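Local coordinates for 6-aminohexanoate-cyclic-dimer hydrolase (Arthrobacter sp., PDB 3A2Q), which hydrolyses the cyclic dimer of 6-aminohexanoate, a nylon-6 by-product, to the linear dimer, at residues A[27-30]-A[31-34]. The protein carries 1 engineered substitution. Residues are numbered along the deposited sequence; the frame is centred on the assembly and turned at random.
Sequences LLEA and TIAH
L27 and T31 make a side-chain-to-backbone contact, and L28 and I32 a side-chain contact, each one turn apart within helix 24-42, near the N-terminus of the chain and away from the substrate pocket. Four successive i to i+4 backbone hydrogen bonds run through the segment, from T31 N to L27 O through to H34 N to A30 O. The carbonyl of L27 is gripped twice. T31 N reaches L27 O at 2.8 Å, and the hydroxyl T31 OG1 donates to L27 O at 2.6 Å. The two donors come from opposite faces of the carbonyl plane, with OG1 37° out of it. The hydroxyl can reach back because OG1 stands beside the T31 backbone N (chi1 -60°). This leaves the methyl CG2 anti to that nitrogen. A valine here would probably leave L27 O without its hydroxyl donor, with T31 N as the remaining donor from within the turn.

One residue further on, the side chains of L28 and I32 cross at an angle. L28 CD2 lies against I32 CD1 at 3.3 Å and against I32 CG1 at 3.4 Å, which is tight for carbon pairs. I32 CG1 also passes 3.1 Å from L28 O. L28 and I32 both pack on R54 of helix 50-59 and L115 of strand 113-118. E29 runs alongside I32, its carboxylate beside I32 CD1, and OE2 forms a salt bridge with R54. H34 NE2 is hydrogen-bonded to the carbonyl oxygen of A160. The arrangement is typical of an amphipathic alpha-helix packed on a sheet, with a threonine hydroxyl bonded to the i-4 carbonyl.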
ATOM      1  N   LEU A  27     -17.250  20.632   2.424  1.00 48.30           N
ATOM      2  CA  LEU A  27     -16.533  19.373   2.585  1.00 45.71           C
ATOM      3  C   LEU A  27     -15.026  19.604   2.579  1.00 45.64           C
ATOM      4  O   LEU A  27     -14.314  19.127   3.466  1.00 44.97           O
ATOM      5  CB  LEU A  27     -16.912  18.403   1.460  1.00 47.45           C
ATOM      6  CG  LEU A  27     -16.230  17.030   1.473  1.00 44.82           C
ATOM      7  CD1 LEU A  27     -16.549  16.303   2.770  1.00 40.88           C
ATOM      8  CD2 LEU A  27     -16.699  16.221   0.275  1.00 40.27           C
ATOM      9  N   LEU A  28     -14.550  20.350   1.586  1.00 44.15           N
ATOM     10  CA  LEU A  28     -13.126  20.637   1.455  1.00 44.20           C
ATOM     11  C   LEU A  28     -12.587  21.418   2.649  1.00 44.99           C
ATOM     12  O   LEU A  28     -11.559  21.055   3.220  1.00 42.68           O
ATOM     13  CB  LEU A  28     -12.859  21.435   0.177  1.00 42.73           C
ATOM     14  CG  LEU A  28     -11.533  21.187  -0.554  1.00 49.90           C
ATOM     15  CD1 LEU A  28     -11.342  22.271  -1.603  1.00 45.12           C
ATOM     16  CD2 LEU A  28     -10.363  21.188   0.415  1.00 49.69           C
ATOM     17  N   GLU A  29     -13.271  22.499   3.016  1.00 45.52           N
ATOM     18  CA  GLU A  29     -12.836  23.318   4.143  1.00 44.36           C
ATOM     19  C   GLU A  29     -12.968  22.568   5.462  1.00 43.66           C
ATOM     20  O   GLU A  29     -12.155  22.746   6.369  1.00 43.53           O
ATOM     21  CB  GLU A  29     -13.640  24.621   4.198  1.00 45.28           C
ATOM     22  CG  GLU A  29     -13.384  25.554   3.027  1.00 39.54           C
ATOM     23  CD  GLU A  29     -11.908  25.848   2.823  1.00 40.66           C
ATOM     24  OE1 GLU A  29     -11.182  25.978   3.829  1.00 42.90           O
ATOM     25  OE2 GLU A  29     -11.474  25.960   1.657  1.00 46.27           O
ATOM     26  N   ALA A  30     -13.993  21.730   5.567  1.00 43.60           N
ATOM     27  CA  ALA A  30     -14.200  20.942   6.774  1.00 42.60           C
ATOM     28  C   ALA A  30     -13.070  19.922   6.871  1.00 43.15           C
ATOM     29  O   ALA A  30     -12.615  19.581   7.966  1.00 44.15           O
ATOM     30  CB  ALA A  30     -15.548  20.231   6.717  1.00 39.51           C
ATOM     31  N   THR A  31     -12.615  19.446   5.715  1.00 40.38           N
ATOM     32  CA  THR A  31     -11.533  18.471   5.659  1.00 39.47           C
ATOM     33  C   THR A  31     -10.187  19.131   5.963  1.00 38.91           C
ATOM     34  O   THR A  31      -9.373  18.581   6.705  1.00 38.84           O
ATOM     35  CB  THR A  31     -11.473  17.793   4.271  1.00 39.56           C
ATOM     36  OG1 THR A  31     -12.714  17.122   4.013  1.00 38.22           O
ATOM     37  CG2 THR A  31     -10.336  16.785   4.218  1.00 38.86           C
ATOM     38  N   ILE A  32      -9.956  20.312   5.393  1.00 38.69           N
ATOM     39  CA  ILE A  32      -8.707  21.034   5.625  1.00 41.18           C
ATOM     40  C   ILE A  32      -8.564  21.410   7.102  1.00 41.88           C
ATOM     41  O   ILE A  32      -7.479  21.301   7.676  1.00 42.25           O
ATOM     42  CB  ILE A  32      -8.631  22.324   4.770  1.00 43.56           C
ATOM     43  CG1 ILE A  32      -8.637  21.964   3.283  1.00 43.08           C
ATOM     44  CG2 ILE A  32      -7.370  23.103   5.111  1.00 42.75           C
ATOM     45  CD1 ILE A  32      -8.610  23.161   2.357  1.00 43.60           C
ATOM     46  N   ALA A  33      -9.661  21.850   7.712  1.00 41.54           N
ATOM     47  CA  ALA A  33      -9.642  22.232   9.119  1.00 42.43           C
ATOM     48  C   ALA A  33      -9.244  21.023   9.959  1.00 42.79           C
ATOM     49  O   ALA A  33      -8.395  21.119  10.847  1.00 42.39           O
ATOM     50  CB  ALA A  33     -11.017  22.735   9.543  1.00 41.18           C
ATOM     51  N   HIS A  34      -9.864  19.884   9.662  1.00 41.53           N
ATOM     52  CA  HIS A  34      -9.586  18.646  10.376  1.00 39.83           C
ATOM     53  C   HIS A  34      -8.112  18.274  10.239  1.00 38.39           C
ATOM     54  O   HIS A  34      -7.466  17.883  11.211  1.00 39.36           O
ATOM     55  CB  HIS A  34     -10.470  17.523   9.826  1.00 38.88           C
ATOM     56  CG  HIS A  34     -10.273  16.207  10.509  1.00 41.32           C
ATOM     57  ND1 HIS A  34     -10.490  16.029  11.858  1.00 42.28           N
ATOM     58  CD2 HIS A  34      -9.879  15.005  10.029  1.00 40.30           C
ATOM     59  CE1 HIS A  34     -10.239  14.773  12.179  1.00 43.77           C
ATOM     60  NE2 HIS A  34      -9.866  14.130  11.088  1.00 44.08           N
TER